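Local structure of ribokinase RBSK (3GO6) at residues Asn61-Ala66 with Asn95-Asp100; Met173-Pro178 with Ala246-Ala251; Val195-Glu200 with Gly252-Asn257; His201-Trp206 with Phe213-Gly218; Arg220-Val225 with Arg274-Gly279. The protein probably catalyses the magnesium-dependent transfer of a phosphate group from ATP to O-5 of ribose, giving D-ribose 5-phosphate. All coordinates share one frame; numbering follows the deposited sequence.

Contact 1 (Asn61-Ala66 with Asn95-Asp100). With RIB (alpha-D-ribofuranose), chain C.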
# COMPACT_ATOMS: atom_id res chain seq x y z
N ASN A 61 -0.81 -18.27 3.31
CA ASN A 61 -1.98 -18.58 2.48
C ASN A 61 -2.02 -20.05 2.09
O ASN A 61 -3.09 -20.68 2.09
CB ASN A 61 -1.98 -17.76 1.17
CG ASN A 61 -2.15 -16.28 1.39
OD1 ASN A 61 -2.53 -15.83 2.47
ND2 ASN A 61 -1.87 -15.50 0.34
N GLN A 62 -0.85 -20.60 1.74
CA GLN A 62 -0.78 -22.01 1.35
C GLN A 62 -1.03 -22.94 2.53
O GLN A 62 -1.70 -23.97 2.39
CB GLN A 62 0.54 -22.32 0.64
CG GLN A 62 0.58 -21.61 -0.72
CD GLN A 62 1.88 -21.73 -1.46
OE1 GLN A 62 2.71 -22.55 -1.14
NE2 GLN A 62 2.05 -20.88 -2.48
N ALA A 63 -0.53 -22.57 3.71
CA ALA A 63 -0.77 -23.33 4.93
C ALA A 63 -2.27 -23.33 5.28
O ALA A 63 -2.83 -24.39 5.62
CB ALA A 63 0.08 -22.75 6.10
N VAL A 64 -2.91 -22.17 5.20
CA VAL A 64 -4.34 -22.03 5.48
C VAL A 64 -5.20 -22.87 4.51
O VAL A 64 -6.13 -23.58 4.93
CB VAL A 64 -4.78 -20.55 5.47
CG1 VAL A 64 -6.30 -20.44 5.46
CG2 VAL A 64 -4.20 -19.80 6.72
N ALA A 65 -4.86 -22.81 3.23
CA ALA A 65 -5.57 -23.62 2.23
C ALA A 65 -5.40 -25.13 2.46
O ALA A 65 -6.38 -25.90 2.37
CB ALA A 65 -5.13 -23.24 0.81
N ALA A 66 -4.18 -25.56 2.75
CA ALA A 66 -3.94 -26.97 3.08
C ALA A 66 -4.74 -27.43 4.31
O ALA A 66 -5.28 -28.54 4.33
CB ALA A 66 -2.44 -27.24 3.27
N ASN A 95 -6.97 -20.58 11.92
CA ASN A 95 -7.14 -21.56 10.83
C ASN A 95 -6.51 -22.92 11.07
O ASN A 95 -6.32 -23.71 10.13
CB ASN A 95 -6.65 -20.94 9.51
CG ASN A 95 -7.61 -19.91 8.97
OD1 ASN A 95 -8.67 -20.25 8.45
ND2 ASN A 95 -7.27 -18.63 9.13
N ALA A 96 -6.18 -23.19 12.34
CA ALA A 96 -5.61 -24.48 12.79
C ALA A 96 -4.22 -24.79 12.23
O ALA A 96 -3.83 -25.96 12.11
CB ALA A 96 -6.59 -25.67 12.56
N VAL A 97 -3.45 -23.75 11.92
CA VAL A 97 -2.08 -23.94 11.44
C VAL A 97 -1.16 -23.83 12.64
O VAL A 97 -1.19 -22.81 13.35
CB VAL A 97 -1.70 -22.87 10.37
CG1 VAL A 97 -0.24 -22.99 9.99
CG2 VAL A 97 -2.61 -22.97 9.10
N GLY A 98 -0.35 -24.85 12.86
CA GLY A 98 0.62 -24.85 13.96
C GLY A 98 1.76 -23.88 13.74
O GLY A 98 2.23 -23.73 12.60
N LEU A 99 2.21 -23.24 14.83
CA LEU A 99 3.25 -22.21 14.78
C LEU A 99 4.49 -22.46 15.66
O LEU A 99 5.35 -21.57 15.81
CB LEU A 99 2.63 -20.85 15.16
CG LEU A 99 1.48 -20.33 14.30
CD1 LEU A 99 0.93 -19.01 14.85
CD2 LEU A 99 1.99 -20.15 12.87
N ASP A 100 4.62 -23.66 16.21
CA ASP A 100 5.73 -23.91 17.13
C ASP A 100 7.10 -23.86 16.47
O ASP A 100 8.09 -23.68 17.17
CB ASP A 100 5.53 -25.21 17.91
CG ASP A 100 4.22 -25.22 18.69
OD1 ASP A 100 3.76 -24.15 19.17
OD2 ASP A 100 3.62 -26.31 18.80
O5 RIB C . -0.18 -15.05 -3.68
C5 RIB C . -0.65 -13.85 -3.01
C4 RIB C . 0.30 -13.54 -1.84
O4 RIB C . 1.56 -13.10 -2.39
C3 RIB C . -0.17 -12.38 -0.98
O3 RIB C . -0.87 -12.78 0.23
C2 RIB C . 1.09 -11.59 -0.70
O2 RIB C . 1.38 -11.51 0.70
C1 RIB C . 2.22 -12.23 -1.48
O1 RIB C . 3.07 -13.03 -0.65
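V64 meets N95 through both of its methyls, because chi1 of 168° sets CG1 opposite the backbone N and leaves CG2 opposite the carbonyl carbon, so the fork straddles the asparagine. N95 answers with chi1 of -74°, which folds its amide back beside its own backbone N. The two side chains cross obliquely: V64 CG1 lies 3.8 Å from N95 CG, and V64 CG2 sits 3.9 Å from N95 CB. The valine methyls thus lie against the whole amide group, which is held from elsewhere, ND2 by the carbonyl oxygen of H91 and OD1 by R68.

Next to this pair V97 works the same helix face one residue back. Its CG1 is 3.9 Å from A63 CB, while its CG2 rests 3.8 Å from A63 O and reaches the flank of V64. Helix 83-94 ends here in a Schellman motif with A96, at positive phi, as its C-prime residue; the turn sends V97 back towards helix 58-68. Strand 72-76 lies alongside, V73 touching A63 and F75 touching V97.

One turn earlier, N61 reaches the ribose pocket. Its ND2 donates to RIB O3 at 2.9 Å with a bent N-H...O angle of 140°, and also bonds D248. Helix 58-68 thus holds a polar side chain on the sugar and an apolar flank on the loop after helix 83-94. The polar ends of N61, Q62 and N95 bond partners outside the two segments (the sugar, D248, Q150, H91, R68), which leaves van der Waals contact to join them.

Contact 2 (Met173-Pro178 with Ala246-Ala251). With RIB (alpha-D-ribofuranose), chain C.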
# COMPACT_ATOMS: atom_id res chain seq x y z
N MET A 173 7.85 -30.15 -2.47
CA MET A 173 6.95 -29.42 -3.36
C MET A 173 7.28 -27.93 -3.28
O MET A 173 7.24 -27.32 -2.20
CB MET A 173 5.50 -29.71 -2.95
CG MET A 173 4.42 -29.07 -3.87
SD MET A 173 2.72 -29.47 -3.37
CE MET A 173 2.61 -31.19 -3.88
N VAL A 174 7.63 -27.34 -4.42
CA VAL A 174 8.08 -25.96 -4.48
C VAL A 174 7.14 -25.15 -5.35
O VAL A 174 6.87 -25.51 -6.51
CB VAL A 174 9.55 -25.84 -5.03
CG1 VAL A 174 10.01 -24.37 -5.11
CG2 VAL A 174 10.50 -26.67 -4.16
N ASN A 175 6.61 -24.08 -4.78
CA ASN A 175 5.94 -23.07 -5.60
C ASN A 175 7.01 -22.12 -6.06
O ASN A 175 7.54 -21.33 -5.26
CB ASN A 175 4.84 -22.36 -4.78
CG ASN A 175 4.14 -21.29 -5.56
OD1 ASN A 175 4.04 -21.35 -6.81
ND2 ASN A 175 3.65 -20.30 -4.85
N ALA A 176 7.37 -22.21 -7.34
CA ALA A 176 8.50 -21.43 -7.89
C ALA A 176 8.11 -19.97 -8.14
O ALA A 176 8.12 -19.50 -9.28
CB ALA A 176 9.02 -22.08 -9.20
N SER A 177 7.79 -19.25 -7.06
CA SER A 177 7.31 -17.88 -7.15
C SER A 177 7.84 -17.14 -5.91
O SER A 177 7.77 -17.68 -4.81
CB SER A 177 5.77 -17.90 -7.17
OG SER A 177 5.21 -16.61 -7.30
N PRO A 178 8.39 -15.92 -6.09
CA PRO A 178 8.57 -15.20 -7.35
C PRO A 178 9.72 -15.79 -8.16
O PRO A 178 10.54 -16.52 -7.61
CB PRO A 178 8.97 -13.80 -6.92
CG PRO A 178 8.95 -13.79 -5.42
CD PRO A 178 8.92 -15.17 -4.94
N ALA A 246 -5.61 -17.10 -5.47
CA ALA A 246 -6.09 -18.41 -5.95
C ALA A 246 -4.96 -19.40 -6.20
O ALA A 246 -5.12 -20.62 -5.99
CB ALA A 246 -6.96 -18.26 -7.19
N GLY A 247 -3.82 -18.88 -6.66
CA GLY A 247 -2.63 -19.72 -6.87
C GLY A 247 -2.14 -20.36 -5.58
O GLY A 247 -1.72 -21.51 -5.57
N ASP A 248 -2.18 -19.60 -4.47
CA ASP A 248 -1.79 -20.15 -3.15
C ASP A 248 -2.77 -21.21 -2.71
O ASP A 248 -2.38 -22.20 -2.11
CB ASP A 248 -1.75 -19.03 -2.10
CG ASP A 248 -0.63 -18.04 -2.36
OD1 ASP A 248 0.40 -18.46 -2.94
OD2 ASP A 248 -0.79 -16.85 -2.00
N VAL A 249 -4.05 -20.99 -3.00
CA VAL A 249 -5.07 -22.01 -2.72
C VAL A 249 -4.79 -23.29 -3.51
O VAL A 249 -4.76 -24.39 -2.95
CB VAL A 249 -6.52 -21.49 -2.98
CG1 VAL A 249 -7.53 -22.64 -2.77
CG2 VAL A 249 -6.87 -20.33 -2.01
N PHE A 250 -4.55 -23.15 -4.81
CA PHE A 250 -4.19 -24.31 -5.65
C PHE A 250 -3.02 -25.08 -5.01
O PHE A 250 -3.09 -26.30 -4.86
CB PHE A 250 -3.86 -23.84 -7.07
CG PHE A 250 -3.44 -24.95 -8.01
CD1 PHE A 250 -4.35 -25.45 -8.95
CD2 PHE A 250 -2.14 -25.47 -7.98
CE1 PHE A 250 -3.98 -26.49 -9.83
CE2 PHE A 250 -1.76 -26.51 -8.85
CZ PHE A 250 -2.69 -27.01 -9.78
N ALA A 251 -1.96 -24.36 -4.61
CA ALA A 251 -0.74 -25.01 -4.09
C ALA A 251 -0.99 -25.72 -2.77
O ALA A 251 -0.53 -26.86 -2.57
CB ALA A 251 0.38 -23.98 -3.95
O5 RIB C . -0.18 -15.05 -3.68
C5 RIB C . -0.65 -13.85 -3.01
C4 RIB C . 0.30 -13.54 -1.84
O4 RIB C . 1.56 -13.10 -2.39
C3 RIB C . -0.17 -12.38 -0.98
O3 RIB C . -0.87 -12.78 0.23
C2 RIB C . 1.09 -11.59 -0.70
O2 RIB C . 1.38 -11.51 0.70
C1 RIB C . 2.22 -12.23 -1.48
O1 RIB C . 3.07 -13.03 -0.65
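Strand residues M173 and N175 face the first turns of helix 246-257, where A251 and D248 lie; the nearest CA atoms are those of N175 and A251, 7.1 Å apart. Past N175 the chain leaves the strand through an inverse gamma turn centred on A176, closed by S177 N to N175 O, and then passes a cis peptide bond into P178.

M173 is extended at chi1 and chi2, which brings its sulfur to the helix, SD 4.2 Å from A251 O. The N175 amide and the D248 carboxylate are loose neighbours, their planes 81° apart. The helix start continues the D-T-A-G-A-G-D run from D242 to D248, the PfkB signature whose glycine-rich turn probably forms the anion hole here, as in other PfkB kinases. D248, the predicted proton acceptor, reaches the sugar: RIB O5, the hydroxyl to be phosphorylated, donates to D248 OD2 at 2.5 Å.

Two amides of helix 58-68 hold that carboxylate in place: N61, itself on the sugar, and Q62 behind it. Q62 NE2 bonds to D248 OD1 and N61 ND2 to D248 OD2, so each oxygen has an amide partner. Beyond the strand, S177 and P178 pack against T45 and L47 of the second subunit.

Contact 3 (Val195-Glu200 with Gly252-Asn257)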
# COMPACT_ATOMS: atom_id res chain seq x y z
N VAL A 195 8.00 -31.94 -6.97
CA VAL A 195 6.87 -31.26 -7.62
C VAL A 195 7.20 -29.78 -7.63
O VAL A 195 7.67 -29.26 -6.61
CB VAL A 195 5.54 -31.44 -6.80
CG1 VAL A 195 4.32 -30.81 -7.52
CG2 VAL A 195 5.28 -32.89 -6.50
N VAL A 196 6.99 -29.13 -8.77
CA VAL A 196 7.11 -27.69 -8.87
C VAL A 196 5.81 -27.15 -9.41
O VAL A 196 5.27 -27.68 -10.40
CB VAL A 196 8.30 -27.22 -9.75
CG1 VAL A 196 8.31 -25.71 -9.86
CG2 VAL A 196 9.61 -27.70 -9.15
N ILE A 197 5.29 -26.11 -8.73
CA ILE A 197 4.05 -25.44 -9.13
C ILE A 197 4.45 -24.06 -9.55
O ILE A 197 5.15 -23.35 -8.81
CB ILE A 197 3.05 -25.34 -7.94
CG1 ILE A 197 2.76 -26.73 -7.37
CG2 ILE A 197 1.74 -24.60 -8.36
CD1 ILE A 197 2.18 -26.71 -5.93
N ALA A 198 4.01 -23.66 -10.74
CA ALA A 198 4.38 -22.36 -11.26
C ALA A 198 3.43 -21.95 -12.36
O ALA A 198 2.87 -22.81 -13.03
CB ALA A 198 5.81 -22.39 -11.80
N ASN A 199 3.22 -20.65 -12.55
CA ASN A 199 2.53 -20.20 -13.76
C ASN A 199 3.48 -20.33 -14.97
O ASN A 199 4.64 -20.72 -14.80
CB ASN A 199 1.89 -18.80 -13.60
CG ASN A 199 2.90 -17.67 -13.47
OD1 ASN A 199 4.02 -17.71 -14.00
ND2 ASN A 199 2.49 -16.63 -12.77
N GLU A 200 3.01 -20.01 -16.17
CA GLU A 200 3.85 -20.21 -17.37
C GLU A 200 5.14 -19.40 -17.32
O GLU A 200 6.22 -19.94 -17.58
CB GLU A 200 3.07 -19.97 -18.67
CG GLU A 200 2.03 -21.05 -18.96
CD GLU A 200 2.51 -22.18 -19.89
OE1 GLU A 200 3.73 -22.52 -19.91
OE2 GLU A 200 1.66 -22.73 -20.62
N GLY A 252 -1.71 -25.06 -1.86
CA GLY A 252 -1.99 -25.65 -0.54
C GLY A 252 -2.86 -26.88 -0.67
O GLY A 252 -2.63 -27.90 0.02
N VAL A 253 -3.86 -26.81 -1.54
CA VAL A 253 -4.72 -27.98 -1.79
C VAL A 253 -3.96 -29.13 -2.48
O VAL A 253 -4.19 -30.31 -2.16
CB VAL A 253 -5.99 -27.60 -2.59
CG1 VAL A 253 -6.80 -28.86 -2.99
CG2 VAL A 253 -6.83 -26.66 -1.76
N LEU A 254 -3.07 -28.79 -3.40
CA LEU A 254 -2.23 -29.80 -4.03
C LEU A 254 -1.41 -30.52 -2.95
O LEU A 254 -1.35 -31.77 -2.93
CB LEU A 254 -1.33 -29.21 -5.12
CG LEU A 254 -0.73 -30.25 -6.07
CD1 LEU A 254 -1.81 -30.76 -7.04
CD2 LEU A 254 0.45 -29.69 -6.86
N ALA A 255 -0.78 -29.75 -2.06
CA ALA A 255 0.02 -30.33 -0.96
C ALA A 255 -0.82 -31.22 -0.06
O ALA A 255 -0.35 -32.28 0.40
CB ALA A 255 0.70 -29.23 -0.14
N ALA A 256 -2.06 -30.81 0.20
CA ALA A 256 -2.97 -31.53 1.09
C ALA A 256 -3.48 -32.85 0.50
O ALA A 256 -4.04 -33.69 1.24
CB ALA A 256 -4.14 -30.65 1.46
N ASN A 257 -3.30 -33.03 -0.82
CA ASN A 257 -3.81 -34.20 -1.56
C ASN A 257 -2.78 -35.05 -2.29
O ASN A 257 -3.12 -36.11 -2.84
CB ASN A 257 -4.89 -33.75 -2.55
CG ASN A 257 -6.16 -33.32 -1.86
OD1 ASN A 257 -6.99 -34.16 -1.51
ND2 ASN A 257 -6.31 -32.02 -1.62
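V195 and I197, two residues apart on strand 195-199, look across at helix 246-257 with their backbones well separated, I197 CA standing 9.2 Å from L254 CA. From the helix segment, L254 alone bridges the gap. With chi1 of -164° and chi2 of 75° it brings one methyl, CD2, down between the two strand residues.

I197 slides past the leucine in the opposite direction, so that its CG1 and CD1 both lie along CD2, the closer being I197 CD1 to L254 CD2 at 3.6 Å. V195 instead comes tip to tip, CG1 to L254 CD2 at 4.1 Å. M173 of the neighbouring strand touches all three, and L272 and A275 of helix 265-282 cover L254 from beyond. This is the core of the central sheet under its helical layer, as in the Rossmann-like PfkB fold.

Near its C-terminal end the helix keeps its own polar group in order: N257 ND2 donates to V253 O at 2.8 Å, nearly straight at 169° and within the amide plane. R270 takes N257 OD1. Across the contact itself the chemistry is entirely aliphatic, so the two segments are held by dispersion and the exclusion of water rather than by directed bonds.

Contact 4 (His201-Trp206 with Phe213-Gly218)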
# COMPACT_ATOMS: atom_id res chain seq x y z
N HIS A 201 5.05 -18.13 -16.94
CA HIS A 201 6.23 -17.26 -16.83
C HIS A 201 7.22 -17.75 -15.76
O HIS A 201 8.44 -17.85 -16.00
CB HIS A 201 5.80 -15.80 -16.59
CG HIS A 201 6.90 -14.91 -16.09
ND1 HIS A 201 7.87 -14.38 -16.93
CD2 HIS A 201 7.18 -14.44 -14.85
CE1 HIS A 201 8.70 -13.64 -16.21
NE2 HIS A 201 8.30 -13.66 -14.95
N GLU A 202 6.70 -18.09 -14.58
CA GLU A 202 7.53 -18.67 -13.52
C GLU A 202 8.14 -20.02 -13.94
O GLU A 202 9.31 -20.31 -13.62
CB GLU A 202 6.72 -18.84 -12.23
CG GLU A 202 6.23 -17.52 -11.62
CD GLU A 202 5.05 -17.70 -10.63
OE1 GLU A 202 4.42 -18.78 -10.60
OE2 GLU A 202 4.75 -16.71 -9.90
N ALA A 203 7.38 -20.84 -14.65
CA ALA A 203 7.90 -22.15 -15.10
C ALA A 203 9.09 -21.99 -16.06
O ALA A 203 10.07 -22.76 -15.97
CB ALA A 203 6.79 -22.99 -15.74
N ASN A 204 9.02 -20.99 -16.94
CA ASN A 204 10.12 -20.66 -17.87
C ASN A 204 11.41 -20.31 -17.13
O ASN A 204 12.49 -20.64 -17.60
CB ASN A 204 9.75 -19.48 -18.77
CG ASN A 204 8.67 -19.80 -19.79
OD1 ASN A 204 8.44 -20.98 -20.12
ND2 ASN A 204 8.01 -18.76 -20.32
N ASP A 205 11.30 -19.62 -15.99
CA ASP A 205 12.45 -19.18 -15.23
C ASP A 205 13.11 -20.27 -14.40
O ASP A 205 14.28 -20.14 -14.03
CB ASP A 205 12.10 -18.00 -14.32
CG ASP A 205 13.33 -17.25 -13.83
OD1 ASP A 205 14.03 -16.63 -14.66
OD2 ASP A 205 13.62 -17.29 -12.60
N TRP A 206 12.38 -21.33 -14.09
CA TRP A 206 12.87 -22.40 -13.22
C TRP A 206 14.01 -23.19 -13.91
O TRP A 206 13.90 -23.51 -15.08
CB TRP A 206 11.71 -23.33 -12.86
CG TRP A 206 12.01 -24.36 -11.81
CD1 TRP A 206 12.06 -25.71 -11.98
CD2 TRP A 206 12.26 -24.12 -10.41
NE1 TRP A 206 12.35 -26.33 -10.77
CE2 TRP A 206 12.47 -25.37 -9.80
CE3 TRP A 206 12.33 -22.96 -9.62
CZ2 TRP A 206 12.73 -25.51 -8.43
CZ3 TRP A 206 12.61 -23.10 -8.26
CH2 TRP A 206 12.80 -24.36 -7.68
N PHE A 213 6.06 -31.50 -12.96
CA PHE A 213 5.98 -30.06 -13.22
C PHE A 213 4.50 -29.71 -13.41
O PHE A 213 3.85 -30.21 -14.33
CB PHE A 213 6.78 -29.68 -14.48
CG PHE A 213 7.47 -28.33 -14.41
CD1 PHE A 213 7.06 -27.33 -13.51
CD2 PHE A 213 8.53 -28.04 -15.29
CE1 PHE A 213 7.71 -26.09 -13.46
CE2 PHE A 213 9.20 -26.81 -15.26
CZ PHE A 213 8.79 -25.82 -14.34
N VAL A 214 3.97 -28.89 -12.49
CA VAL A 214 2.56 -28.51 -12.49
C VAL A 214 2.48 -27.04 -12.87
O VAL A 214 2.84 -26.15 -12.09
CB VAL A 214 1.88 -28.76 -11.11
CG1 VAL A 214 0.41 -28.33 -11.13
CG2 VAL A 214 1.99 -30.23 -10.70
N ILE A 215 2.05 -26.78 -14.10
CA ILE A 215 2.07 -25.42 -14.61
C ILE A 215 0.64 -24.90 -14.62
O ILE A 215 -0.19 -25.38 -15.37
CB ILE A 215 2.72 -25.31 -16.01
CG1 ILE A 215 4.16 -25.85 -16.02
CG2 ILE A 215 2.75 -23.86 -16.49
CD1 ILE A 215 4.21 -27.32 -16.38
N THR A 216 0.36 -23.92 -13.77
CA THR A 216 -1.00 -23.41 -13.65
C THR A 216 -1.30 -22.47 -14.82
O THR A 216 -0.42 -21.76 -15.30
CB THR A 216 -1.20 -22.66 -12.31
OG1 THR A 216 -0.23 -21.62 -12.22
CG2 THR A 216 -1.02 -23.64 -11.12
N LEU A 217 -2.55 -22.50 -15.27
CA LEU A 217 -2.97 -21.83 -16.49
C LEU A 217 -4.18 -20.92 -16.22
O LEU A 217 -5.05 -20.79 -17.08
CB LEU A 217 -3.39 -22.88 -17.53
CG LEU A 217 -2.37 -23.94 -17.95
CD1 LEU A 217 -3.06 -24.99 -18.82
CD2 LEU A 217 -1.17 -23.31 -18.69
N GLY A 218 -4.25 -20.32 -15.03
CA GLY A 218 -5.40 -19.49 -14.69
C GLY A 218 -6.68 -20.30 -14.83
O GLY A 218 -6.79 -21.37 -14.24
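The carbonyl oxygen of A203 is approached by two groups: W206 N donates to it in a long bond of 3.3 Å as the short helix ends, sharing its N-H with a weak bond to E202 O, and the F213 ring comes up to it edge-on, with F213 CZ 3.7 Å from A203 O near the ring plane. That slightly positive C-H edge facing a carbonyl oxygen is probably mildly favourable.

F213 does most of the work from the strand. The same CZ lies 3.7 Å from A203 CB, so the ring's far end is lodged against both the methyl and the carbonyl of one alanine. An unstaggered chi1 of -144° places the ring end there. I215, two residues on, puts CG1 3.9 Å from A203 CB and also over the rim of one face of the F213 ring, so alanine, isoleucine and phenylalanine form a compact triangle. A203's small methyl lets the backbones come near, 6.7 Å between the CA atoms of A203 and I215.

W206 adds to this from the helix end. Its CD1 is 4.0 Å from F213 CZ, with the ring planes inclined at 62° in an arrangement that is neither stacked nor T-shaped. Beyond, the indole packs on L186, L189 and A190 of helix 183-192 and on V196.

The two segments belong to the beta-alpha-beta unit of strand 195-199, helix 200-205 and strand 212-216, at whose end T216, L217 and G218 are predicted to bind ATP. Apolar contact around A203, with one C-H edge towards a carbonyl, fixes the helix on the strand without a hydrogen bond between them.

Contact 5 (Arg220-Val225 with Arg274-Gly279)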
# COMPACT_ATOMS: atom_id res chain seq x y z
N ARG A 220 -7.92 -22.11 -17.32
CA ARG A 220 -7.84 -23.39 -18.00
C ARG A 220 -7.37 -24.51 -17.07
O ARG A 220 -7.22 -25.66 -17.51
CB ARG A 220 -6.95 -23.29 -19.24
CG ARG A 220 -7.55 -22.42 -20.35
CD ARG A 220 -6.45 -21.73 -21.14
NE ARG A 220 -5.54 -22.71 -21.74
CZ ARG A 220 -4.24 -22.53 -21.91
NH1 ARG A 220 -3.66 -21.40 -21.52
NH2 ARG A 220 -3.50 -23.49 -22.46
N GLY A 221 -7.14 -24.18 -15.80
CA GLY A 221 -6.72 -25.17 -14.81
C GLY A 221 -5.20 -25.27 -14.71
O GLY A 221 -4.53 -24.36 -14.23
N ALA A 222 -4.66 -26.40 -15.17
CA ALA A 222 -3.23 -26.66 -15.09
C ALA A 222 -2.78 -27.64 -16.16
O ALA A 222 -3.57 -28.45 -16.65
CB ALA A 222 -2.85 -27.19 -13.68
N ARG A 223 -1.51 -27.53 -16.52
CA ARG A 223 -0.81 -28.42 -17.46
C ARG A 223 0.18 -29.23 -16.61
O ARG A 223 0.85 -28.67 -15.73
CB ARG A 223 -0.04 -27.53 -18.43
CG ARG A 223 0.48 -28.13 -19.67
CD ARG A 223 0.79 -27.02 -20.72
NE ARG A 223 1.82 -26.03 -20.33
CZ ARG A 223 3.13 -26.27 -20.31
NH1 ARG A 223 3.60 -27.48 -20.59
NH2 ARG A 223 3.99 -25.31 -19.98
N TYR A 224 0.28 -30.53 -16.86
CA TYR A 224 1.28 -31.38 -16.20
C TYR A 224 2.34 -31.85 -17.22
O TYR A 224 1.99 -32.26 -18.33
CB TYR A 224 0.60 -32.58 -15.54
CG TYR A 224 1.54 -33.64 -15.03
CD1 TYR A 224 1.84 -33.73 -13.66
CD2 TYR A 224 2.14 -34.56 -15.90
CE1 TYR A 224 2.71 -34.69 -13.18
CE2 TYR A 224 3.01 -35.54 -15.42
CZ TYR A 224 3.29 -35.59 -14.06
OH TYR A 224 4.14 -36.55 -13.58
N VAL A 225 3.61 -31.75 -16.83
CA VAL A 225 4.73 -32.34 -17.57
C VAL A 225 5.61 -33.11 -16.58
O VAL A 225 6.09 -32.54 -15.59
CB VAL A 225 5.62 -31.29 -18.27
CG1 VAL A 225 6.65 -31.97 -19.20
CG2 VAL A 225 4.78 -30.29 -19.06
N ARG A 274 -8.52 -31.72 -7.65
CA ARG A 274 -8.98 -31.03 -6.45
C ARG A 274 -8.36 -29.64 -6.36
O ARG A 274 -9.04 -28.68 -6.03
CB ARG A 274 -8.67 -31.87 -5.21
CG ARG A 274 -9.56 -33.13 -5.14
CD ARG A 274 -9.29 -34.01 -3.93
NE ARG A 274 -9.73 -33.35 -2.71
CZ ARG A 274 -11.00 -33.27 -2.29
NH1 ARG A 274 -11.98 -33.84 -3.00
NH2 ARG A 274 -11.28 -32.62 -1.16
N ALA A 275 -7.07 -29.54 -6.66
CA ALA A 275 -6.37 -28.25 -6.62
C ALA A 275 -6.96 -27.30 -7.66
O ALA A 275 -7.18 -26.11 -7.38
CB ALA A 275 -4.83 -28.45 -6.82
N CYS A 276 -7.26 -27.82 -8.85
CA CYS A 276 -7.88 -27.01 -9.91
C CYS A 276 -9.25 -26.49 -9.48
O CYS A 276 -9.55 -25.31 -9.66
CB CYS A 276 -8.00 -27.79 -11.24
SG CYS A 276 -6.48 -27.83 -12.19
N ALA A 277 -10.07 -27.36 -8.88
CA ALA A 277 -11.39 -26.95 -8.40
C ALA A 277 -11.29 -25.91 -7.30
O ALA A 277 -12.03 -24.93 -7.31
CB ALA A 277 -12.22 -28.16 -7.92
N ALA A 278 -10.39 -26.12 -6.34
CA ALA A 278 -10.24 -25.18 -5.22
C ALA A 278 -9.77 -23.80 -5.68
O ALA A 278 -10.27 -22.77 -5.21
CB ALA A 278 -9.32 -25.75 -4.14
N GLY A 279 -8.82 -23.79 -6.61
CA GLY A 279 -8.34 -22.55 -7.22
C GLY A 279 -9.45 -21.75 -7.88
O GLY A 279 -9.52 -20.52 -7.73
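C276 and G221 make the tight part of this contact. The backbones close to 5.4 Å between their CA atoms, and C276 SG lies 3.7 Å from G221 CA with no side chain in between. The thiol gets there with chi1 of -81°, which turns SG away from its carbonyl carbon and out over the loop. From that position it also sits 3.8 Å from A222 N and 4.0 Å from A222 CB, which points at the helix. All three residues are buried, and the cysteine sulfur alone provides the side-chain surface on the helix side. V233 of the last sheet strand and F250 of helix 246-257 reach C276 from neighbouring elements.

G221 has phi 91° and psi -111°, backbone angles that call for glycine, and through it the loop after strand 212-216 turns into strand 222-226. The two strands then pair antiparallel as a hairpin near one edge of the large mixed sheet, with strand 229-233 outside it, and helix 265-282 packs against the entry to the second of them. G221 and C276 both bind ADP in a structure of this protein, though none is bound here, which is consistent with the contact joining two sides of the nucleotide site; R220 and G221 are also predicted to bind ATP.

Away from this point the contact loosens quickly. R220 is exposed and directs its side chain off the helix towards E232, while R223 turns to a salt bridge with E200.

From the N terminus, contact 1 closes first, a short loop from helix 58-68 to the chain just after helix 83-94, finished before the others begin. Contact 2 then opens at strand 171-175 and contact 3 at strand 195-199; they cross, both ending on successive turns of helix 246-257. Contact 4 is a small local closure that falls entirely within the spans of both. Contact 5 starts right after it and crosses contacts 2 and 3 by ending on helix 265-282. Contacts 2 to 5 join adjacent strands of one sheet to helices packed on it, and contact 1 touches contacts 2 and 3 through helix 58-68, sharing the ribose with contact 2.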